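PDB 6FKK: MIP07328p from Drosophila melanogaster, which probably acts as a chemorepellent axon guidance cue, a semaphorin that binds receptors on other cells through its extracellular region. Local coordinates for residues A158-Y163 with R231-N235; R179-E185 with G244-F250. All coordinates share one frame; numbering follows the deposited sequence.

Interactions 1 and 2 are neighbouring contacts in the sema domain, with centres about 11 Å apart. Their segments alternate along the chain: 158-163, 179-185, 231-235, 244-250. Several contacts join them. C233 N lies 2.8 Å from S249 OG, probably as a hydrogen bond. R179 packs beside L162 O (3.3 Å from R179 CG), Y163 OH (3.5 Å from R179 NE) and K234 O (3.6 Å from R179 NH2). W247 of interaction 2 also touches both Y163 and V232 of interaction 1, which makes one continuous packed region. The centres of interactions 1 and 2 lie about 18 and 24 Å from the chain centre. The side chain of R183 is about 10 Å from a glycan sugar (NAG).

Interaction 1 (A158-Y163 with R231-N235); sequences ADGHLY and RVCKN
K234 reaches across to three side chains of 158-163, those of A158, D159 and Y163. Its CB lies 3.3 Å from the phenol oxygen OH of Y163. CG lies oblique to the ring, near its hydroxyl end, 4.1 Å from Y163 CZ. CD then meets the methyl group of A158, with K234 CD 3.9 Å from A158 CB. The chain bends at chi3 (-64°), which brings CE and NZ round to the carboxylate of D159. CE is 3.5 Å from D159 OD2, and NZ forms a salt bridge with that oxygen at 3.1 Å. The hydrogen bond within this bridge is weak, and D159 is poorly ordered. The stronger partner of NZ is E202, with which it also forms a salt bridge. NZ bridges to both carboxylates, whose oxygens are close to each other, and so probably offsets their repulsion.

The tyrosine and lysine side chains cross at about a right angle. V232, on strand 225-233, packs obliquely on the Y163 ring, with V232 CG2 4.2 Å from Y163 CD2. The carbonyl oxygen of A158 lies in plane at the ring edge.

The acidic residue sits on a type I' turn, A158 to H161. A158 N and H161 O bond at 2.9 Å, and H161 N bonds back to A158 O. C233, next to K234, is disulfide-bonded to C343. A tight two-residue hairpin, between strands 154-158 and 161-165, thus meets the end of strand 225-233. This is contact between neighbouring blades of the sema domain, a beta-propeller fold.

Interaction 2 (R179-E185 with G244-F250); sequences RENLRTE and GKSWTSF
The backbones of 179-185 and 244-250 meet through one hydrogen bond, R183 N to K245 O, 3.0 Å. A CA-H...O contact flanks it on each segment: L182 CA is 3.4 Å from K245 O, and S246 CA is 3.3 Å from R183 O.

The indole of W247 is the main side chain here. L182 CB sits over the centre of its six-membered ring, 4.3 Å from the centroid and only 7° off the normal. This is a CH-pi contact. The backbone of T184 meets the indole at its edge. R179 comes across at about a right angle, its guanidinium plane 51° from the ring, with NH2 3.9 Å from W247 CZ3. That nitrogen has its hydrogen bond with D236 O, and the indole NE1 bonds to I177 O.

With CG2 anti to its carbonyl carbon, T184 sets this methyl over one face of F250 as a CH-pi contact, 4.2 Å from the ring centroid and offset toward the rim. L182 CD2 reaches the carbonyl oxygens of G244 and S246.

The CB of R183 is directed away from 244-250, though its CG still lies beside K245 O. Its chain bends at chi3 (-68°), and NE turns back to hydrogen-bond T184 O of its own segment (2.8 Å). E185 OE1 touches S246 CB. R183 NH2 makes a salt bridge with D174, and E185 OE2 one with K359 of helix 352-360, which also bonds S246 OG.

Both segments are loops. The first follows strand 175-178, and the second leads into strand 251-259. W247 and F250 pack on strand 225-233.

Interaction 1 (A158-Y163 with R231-N235)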
ATOM      1  N   ALA A 158      -2.326  13.098  -9.651  1.00 57.27           N
ATOM      2  CA  ALA A 158      -1.024  13.752  -9.703  1.00 58.72           C
ATOM      3  C   ALA A 158      -1.048  14.885 -10.718  1.00 71.83           C
ATOM      4  O   ALA A 158      -1.402  14.673 -11.883  1.00 71.33           O
ATOM      5  CB  ALA A 158       0.078  12.750 -10.059  1.00 62.66           C
ATOM      6  N   ASP A 159      -0.661  16.082 -10.268  1.00 71.85           N
ATOM      7  CA  ASP A 159      -0.544  17.266 -11.125  1.00 77.16           C
ATOM      8  C   ASP A 159      -1.829  17.527 -11.909  1.00 73.61           C
ATOM      9  O   ASP A 159      -1.803  17.861 -13.096  1.00 80.15           O
ATOM     10  CB  ASP A 159       0.653  17.148 -12.066  1.00 99.21           C
ATOM     11  CG  ASP A 159       1.970  17.431 -11.369  1.00124.10           C
ATOM     12  OD1 ASP A 159       1.969  17.579 -10.128  1.00131.92           O
ATOM     13  OD2 ASP A 159       3.003  17.512 -12.065  1.00128.07           O
ATOM     14  N   GLY A 160      -2.968  17.367 -11.234  1.00 67.82           N
ATOM     15  CA  GLY A 160      -4.259  17.696 -11.797  1.00 64.18           C
ATOM     16  C   GLY A 160      -4.888  16.645 -12.687  1.00 64.03           C
ATOM     17  O   GLY A 160      -5.932  16.920 -13.293  1.00 80.34           O
ATOM     18  N   HIS A 161      -4.299  15.457 -12.793  1.00 78.94           N
ATOM     19  CA  HIS A 161      -4.848  14.393 -13.620  1.00 69.29           C
ATOM     20  C   HIS A 161      -5.004  13.125 -12.792  1.00 69.05           C
ATOM     21  O   HIS A 161      -4.308  12.918 -11.795  1.00 55.04           O
ATOM     22  CB  HIS A 161      -3.971  14.116 -14.849  1.00 50.21           C
ATOM     23  CG  HIS A 161      -3.948  15.241 -15.836  1.00 65.37           C
ATOM     24  ND1 HIS A 161      -4.850  15.339 -16.873  1.00 87.37           N
ATOM     25  CD2 HIS A 161      -3.136  16.319 -15.941  1.00 78.18           C
ATOM     26  CE1 HIS A 161      -4.593  16.428 -17.577  1.00 91.77           C
ATOM     27  NE2 HIS A 161      -3.558  17.040 -17.031  1.00 89.50           N
ATOM     28  N   LEU A 162      -5.932  12.274 -13.222  1.00 64.13           N
ATOM     29  CA  LEU A 162      -6.236  11.026 -12.536  1.00 55.78           C
ATOM     30  C   LEU A 162      -5.537   9.875 -13.251  1.00 54.33           C
ATOM     31  O   LEU A 162      -5.821   9.604 -14.423  1.00 71.52           O
ATOM     32  CB  LEU A 162      -7.746  10.789 -12.483  1.00 68.33           C
ATOM     33  CG  LEU A 162      -8.207   9.491 -11.819  1.00 47.63           C
ATOM     34  CD1 LEU A 162      -7.731   9.433 -10.381  1.00 51.03           C
ATOM     35  CD2 LEU A 162      -9.719   9.364 -11.890  1.00 49.80           C
ATOM     36  N   TYR A 163      -4.629   9.206 -12.546  1.00 56.45           N
ATOM     37  CA  TYR A 163      -3.906   8.051 -13.075  1.00 49.75           C
ATOM     38  C   TYR A 163      -4.560   6.797 -12.507  1.00 53.83           C
ATOM     39  O   TYR A 163      -4.309   6.417 -11.360  1.00 55.32           O
ATOM     40  CB  TYR A 163      -2.422   8.131 -12.729  1.00 40.04           C
ATOM     41  CG  TYR A 163      -1.690   9.210 -13.495  1.00 49.91           C
ATOM     42  CD1 TYR A 163      -1.788  10.542 -13.119  1.00 57.22           C
ATOM     43  CD2 TYR A 163      -0.910   8.897 -14.600  1.00 53.64           C
ATOM     44  CE1 TYR A 163      -1.130  11.534 -13.818  1.00 57.84           C
ATOM     45  CE2 TYR A 163      -0.244   9.883 -15.306  1.00 63.39           C
ATOM     46  CZ  TYR A 163      -0.359  11.200 -14.911  1.00 55.85           C
ATOM     47  OH  TYR A 163       0.295  12.188 -15.608  1.00 54.97           O
ATOM     48  N   ARG A 231       6.024   2.209 -13.825  1.00 43.73           N
ATOM     49  CA  ARG A 231       6.065   3.664 -13.798  1.00 52.53           C
ATOM     50  C   ARG A 231       5.678   4.221 -15.160  1.00 51.34           C
ATOM     51  O   ARG A 231       5.798   3.554 -16.191  1.00 64.94           O
ATOM     52  CB  ARG A 231       7.449   4.190 -13.389  1.00 50.25           C
ATOM     53  CG  ARG A 231       8.439   4.346 -14.530  1.00 48.94           C
ATOM     54  CD  ARG A 231       9.757   4.894 -14.015  1.00 59.55           C
ATOM     55  NE  ARG A 231      10.698   5.182 -15.093  1.00 65.43           N
ATOM     56  CZ  ARG A 231      11.935   5.629 -14.899  1.00 65.68           C
ATOM     57  NH1 ARG A 231      12.377   5.834 -13.666  1.00 65.52           N
ATOM     58  NH2 ARG A 231      12.730   5.868 -15.933  1.00 72.92           N
ATOM     59  N   VAL A 232       5.196   5.464 -15.140  1.00 38.73           N
ATOM     60  CA  VAL A 232       4.871   6.217 -16.344  1.00 45.08           C
ATOM     61  C   VAL A 232       5.320   7.657 -16.138  1.00 44.34           C
ATOM     62  O   VAL A 232       5.320   8.172 -15.016  1.00 50.34           O
ATOM     63  CB  VAL A 232       3.364   6.165 -16.682  1.00 37.32           C
ATOM     64  CG1 VAL A 232       2.955   4.772 -17.125  1.00 36.98           C
ATOM     65  CG2 VAL A 232       2.537   6.610 -15.486  1.00 37.16           C
ATOM     66  N   CYS A 233       5.717   8.307 -17.230  1.00 38.81           N
ATOM     67  CA  CYS A 233       6.035   9.728 -17.184  1.00 40.02           C
ATOM     68  C   CYS A 233       4.743  10.533 -17.200  1.00 45.95           C
ATOM     69  O   CYS A 233       3.842  10.259 -17.999  1.00 55.60           O
ATOM     70  CB  CYS A 233       6.919  10.132 -18.365  1.00 67.16           C
ATOM     71  SG  CYS A 233       8.613   9.492 -18.336  1.00 58.71           S
ATOM     72  N   LYS A 234       4.652  11.528 -16.318  1.00 54.16           N
ATOM     73  CA  LYS A 234       3.444  12.343 -16.272  1.00 42.93           C
ATOM     74  C   LYS A 234       3.326  13.240 -17.498  1.00 54.72           C
ATOM     75  O   LYS A 234       2.212  13.516 -17.957  1.00 70.40           O
ATOM     76  CB  LYS A 234       3.417  13.176 -14.990  1.00 43.15           C
ATOM     77  CG  LYS A 234       3.431  12.347 -13.715  1.00 41.27           C
ATOM     78  CD  LYS A 234       3.158  13.196 -12.480  1.00 41.86           C
ATOM     79  CE  LYS A 234       4.255  14.220 -12.246  1.00 56.34           C
ATOM     80  NZ  LYS A 234       4.127  14.890 -10.921  1.00 55.59           N
ATOM     81  N   ASN A 235       4.455  13.691 -18.046  1.00 48.56           N
ATOM     82  CA  ASN A 235       4.465  14.545 -19.227  1.00 47.93           C
ATOM     83  C   ASN A 235       4.334  13.761 -20.528  1.00 61.24           C
ATOM     84  O   ASN A 235       4.626  14.307 -21.600  1.00 53.62           O
ATOM     85  CB  ASN A 235       5.742  15.389 -19.252  1.00 70.99           C
ATOM     86  CG  ASN A 235       6.981  14.566 -19.550  1.00 69.86           C
ATOM     87  OD1 ASN A 235       7.037  13.371 -19.251  1.00 59.95           O
ATOM     88  ND2 ASN A 235       7.985  15.203 -20.142  1.00 66.80           N
TER

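Interaction 2 (R179-E185 with G244-F250)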
ATOM      1  N   ARG A 179      -4.887   7.461 -18.348  1.00 52.18           N
ATOM      2  CA  ARG A 179      -4.815   8.870 -17.969  1.00 46.56           C
ATOM      3  C   ARG A 179      -4.866   9.756 -19.209  1.00 63.69           C
ATOM      4  O   ARG A 179      -3.971   9.684 -20.057  1.00 82.44           O
ATOM      5  CB  ARG A 179      -3.537   9.153 -17.167  1.00 44.86           C
ATOM      6  CG  ARG A 179      -3.477  10.528 -16.488  1.00 45.80           C
ATOM      7  CD  ARG A 179      -2.983  11.642 -17.415  1.00 47.38           C
ATOM      8  NE  ARG A 179      -1.810  11.247 -18.192  1.00 64.40           N
ATOM      9  CZ  ARG A 179      -1.253  11.995 -19.138  1.00 58.89           C
ATOM     10  NH1 ARG A 179      -1.757  13.186 -19.430  1.00 77.80           N
ATOM     11  NH2 ARG A 179      -0.188  11.555 -19.795  1.00 57.35           N
ATOM     12  N   GLU A 180      -5.895  10.600 -19.312  1.00 63.84           N
ATOM     13  CA  GLU A 180      -6.013  11.592 -20.386  1.00 70.97           C
ATOM     14  C   GLU A 180      -5.841  10.941 -21.760  1.00 78.43           C
ATOM     15  O   GLU A 180      -4.980  11.316 -22.560  1.00 74.32           O
ATOM     16  CB  GLU A 180      -5.013  12.737 -20.177  1.00102.36           C
ATOM     17  CG  GLU A 180      -5.157  13.943 -21.117  1.00124.62           C
ATOM     18  CD  GLU A 180      -6.361  14.820 -20.816  1.00141.35           C
ATOM     19  OE1 GLU A 180      -7.190  14.448 -19.958  1.00148.21           O
ATOM     20  OE2 GLU A 180      -6.477  15.895 -21.444  1.00139.20           O
ATOM     21  N   ASN A 181      -6.671   9.930 -22.017  1.00 95.63           N
ATOM     22  CA  ASN A 181      -6.693   9.219 -23.297  1.00 93.81           C
ATOM     23  C   ASN A 181      -5.329   8.620 -23.640  1.00 76.22           C
ATOM     24  O   ASN A 181      -4.901   8.624 -24.796  1.00 74.88           O
ATOM     25  CB  ASN A 181      -7.190  10.124 -24.425  1.00 94.05           C
ATOM     26  CG  ASN A 181      -7.873   9.345 -25.526  1.00106.72           C
ATOM     27  OD1 ASN A 181      -8.298   8.208 -25.321  1.00 87.42           O
ATOM     28  ND2 ASN A 181      -7.983   9.951 -26.703  1.00118.41           N
ATOM     29  N   LEU A 182      -4.638   8.104 -22.625  1.00 56.66           N
ATOM     30  CA  LEU A 182      -3.410   7.337 -22.803  1.00 48.52           C
ATOM     31  C   LEU A 182      -3.536   6.057 -21.992  1.00 54.24           C
ATOM     32  O   LEU A 182      -3.695   6.111 -20.769  1.00 45.61           O
ATOM     33  CB  LEU A 182      -2.179   8.134 -22.360  1.00 55.40           C
ATOM     34  CG  LEU A 182      -1.623   9.166 -23.341  1.00 65.12           C
ATOM     35  CD1 LEU A 182      -0.411   9.868 -22.749  1.00 68.17           C
ATOM     36  CD2 LEU A 182      -1.269   8.503 -24.661  1.00 61.34           C
ATOM     37  N   ARG A 183      -3.470   4.911 -22.668  1.00 46.70           N
ATOM     38  CA  ARG A 183      -3.708   3.634 -22.012  1.00 52.16           C
ATOM     39  C   ARG A 183      -2.661   2.617 -22.442  1.00 58.67           C
ATOM     40  O   ARG A 183      -2.039   2.737 -23.500  1.00 54.73           O
ATOM     41  CB  ARG A 183      -5.107   3.088 -22.323  1.00 47.64           C
ATOM     42  CG  ARG A 183      -5.308   2.699 -23.779  1.00 57.28           C
ATOM     43  CD  ARG A 183      -6.473   1.735 -23.931  1.00 64.03           C
ATOM     44  NE  ARG A 183      -6.178   0.438 -23.327  1.00 57.29           N
ATOM     45  CZ  ARG A 183      -7.072  -0.533 -23.165  1.00 68.19           C
ATOM     46  NH1 ARG A 183      -8.326  -0.355 -23.556  1.00 87.50           N
ATOM     47  NH2 ARG A 183      -6.712  -1.681 -22.605  1.00 54.14           N
ATOM     48  N   THR A 184      -2.483   1.604 -21.598  1.00 53.19           N
ATOM     49  CA  THR A 184      -1.644   0.471 -21.943  1.00 51.64           C
ATOM     50  C   THR A 184      -2.284  -0.339 -23.068  1.00 66.37           C
ATOM     51  O   THR A 184      -3.494  -0.272 -23.309  1.00 75.13           O
ATOM     52  CB  THR A 184      -1.412  -0.416 -20.723  1.00 41.09           C
ATOM     53  OG1 THR A 184      -2.672  -0.736 -20.119  1.00 65.85           O
ATOM     54  CG2 THR A 184      -0.537   0.300 -19.709  1.00 51.64           C
ATOM     55  N   GLU A 185      -1.452  -1.115 -23.759  1.00 58.16           N
ATOM     56  CA  GLU A 185      -1.902  -1.831 -24.947  1.00 60.33           C
ATOM     57  C   GLU A 185      -2.972  -2.853 -24.589  1.00 66.03           C
ATOM     58  O   GLU A 185      -2.762  -3.716 -23.730  1.00 78.07           O
ATOM     59  CB  GLU A 185      -0.716  -2.511 -25.631  1.00 66.34           C
ATOM     60  CG  GLU A 185       0.367  -1.553 -26.121  1.00 92.95           C
ATOM     61  CD  GLU A 185      -0.103  -0.636 -27.239  1.00109.93           C
ATOM     62  OE1 GLU A 185      -0.915   0.276 -26.973  1.00113.23           O
ATOM     63  OE2 GLU A 185       0.341  -0.828 -28.391  1.00117.28           O
ATOM     64  N   GLY A 244      -0.635   7.402 -30.638  1.00 57.32           N
ATOM     65  CA  GLY A 244      -1.068   8.604 -29.946  1.00 58.27           C
ATOM     66  C   GLY A 244      -1.955   8.357 -28.742  1.00 64.59           C
ATOM     67  O   GLY A 244      -2.141   9.269 -27.931  1.00 68.93           O
ATOM     68  N   LYS A 245      -2.511   7.153 -28.610  1.00 64.16           N
ATOM     69  CA  LYS A 245      -3.379   6.820 -27.487  1.00 60.77           C
ATOM     70  C   LYS A 245      -2.732   5.845 -26.513  1.00 55.66           C
ATOM     71  O   LYS A 245      -3.412   5.343 -25.612  1.00 75.10           O
ATOM     72  CB  LYS A 245      -4.704   6.245 -27.991  1.00 68.30           C
ATOM     73  CG  LYS A 245      -5.599   7.247 -28.696  1.00 74.36           C
ATOM     74  CD  LYS A 245      -6.942   6.618 -29.032  1.00 87.13           C
ATOM     75  CE  LYS A 245      -7.887   7.621 -29.671  1.00 88.62           C
ATOM     76  NZ  LYS A 245      -9.227   7.028 -29.934  1.00 83.52           N
ATOM     77  N   SER A 246      -1.441   5.564 -26.667  1.00 57.38           N
ATOM     78  CA  SER A 246      -0.739   4.610 -25.825  1.00 56.88           C
ATOM     79  C   SER A 246       0.466   5.273 -25.171  1.00 51.07           C
ATOM     80  O   SER A 246       1.010   6.253 -25.686  1.00 54.55           O
ATOM     81  CB  SER A 246      -0.288   3.384 -26.632  1.00 60.19           C
ATOM     82  OG  SER A 246       0.395   3.770 -27.813  1.00 79.10           O
ATOM     83  N   TRP A 247       0.873   4.732 -24.026  1.00 47.50           N
ATOM     84  CA  TRP A 247       2.042   5.254 -23.336  1.00 45.64           C
ATOM     85  C   TRP A 247       3.298   5.031 -24.167  1.00 62.49           C
ATOM     86  O   TRP A 247       3.404   4.073 -24.938  1.00 74.40           O
ATOM     87  CB  TRP A 247       2.217   4.579 -21.974  1.00 41.99           C
ATOM     88  CG  TRP A 247       1.081   4.761 -21.013  1.00 46.16           C
ATOM     89  CD1 TRP A 247       0.069   3.879 -20.762  1.00 57.34           C
ATOM     90  CD2 TRP A 247       0.858   5.881 -20.149  1.00 45.82           C
ATOM     91  NE1 TRP A 247      -0.774   4.385 -19.802  1.00 56.30           N
ATOM     92  CE2 TRP A 247      -0.311   5.614 -19.410  1.00 43.14           C
ATOM     93  CE3 TRP A 247       1.532   7.088 -19.932  1.00 52.84           C
ATOM     94  CZ2 TRP A 247      -0.823   6.508 -18.473  1.00 43.30           C
ATOM     95  CZ3 TRP A 247       1.023   7.973 -19.001  1.00 45.70           C
ATOM     96  CH2 TRP A 247      -0.142   7.678 -18.283  1.00 51.16           C
ATOM     97  N   THR A 248       4.260   5.939 -24.008  1.00 44.53           N
ATOM     98  CA  THR A 248       5.603   5.766 -24.544  1.00 57.26           C
ATOM     99  C   THR A 248       6.638   5.655 -23.436  1.00 58.01           C
ATOM    100  O   THR A 248       7.841   5.678 -23.714  1.00 55.23           O
ATOM    101  CB  THR A 248       5.962   6.921 -25.479  1.00 56.31           C
ATOM    102  OG1 THR A 248       5.920   8.155 -24.751  1.00 52.71           O
ATOM    103  CG2 THR A 248       4.982   6.987 -26.634  1.00 48.56           C
ATOM    104  N   SER A 249       6.193   5.527 -22.185  1.00 56.37           N
ATOM    105  CA  SER A 249       7.103   5.503 -21.048  1.00 40.51           C
ATOM    106  C   SER A 249       6.737   4.421 -20.038  1.00 41.39           C
ATOM    107  O   SER A 249       7.146   4.512 -18.876  1.00 64.90           O
ATOM    108  CB  SER A 249       7.121   6.864 -20.349  1.00 72.61           C
ATOM    109  OG  SER A 249       5.844   7.172 -19.821  1.00 40.30           O
ATOM    110  N   PHE A 250       5.974   3.408 -20.440  1.00 51.59           N
ATOM    111  CA  PHE A 250       5.562   2.362 -19.514  1.00 50.78           C
ATOM    112  C   PHE A 250       6.677   1.337 -19.360  1.00 57.03           C
ATOM    113  O   PHE A 250       7.044   0.657 -20.326  1.00 74.95           O
ATOM    114  CB  PHE A 250       4.277   1.687 -19.990  1.00 46.60           C
ATOM    115  CG  PHE A 250       3.780   0.611 -19.061  1.00 49.68           C
ATOM    116  CD1 PHE A 250       3.001   0.932 -17.961  1.00 49.39           C
ATOM    117  CD2 PHE A 250       4.090  -0.720 -19.288  1.00 61.26           C
ATOM    118  CE1 PHE A 250       2.541  -0.054 -17.105  1.00 35.59           C
ATOM    119  CE2 PHE A 250       3.634  -1.710 -18.435  1.00 49.35           C
ATOM    120  CZ  PHE A 250       2.857  -1.374 -17.342  1.00 35.67           C
TER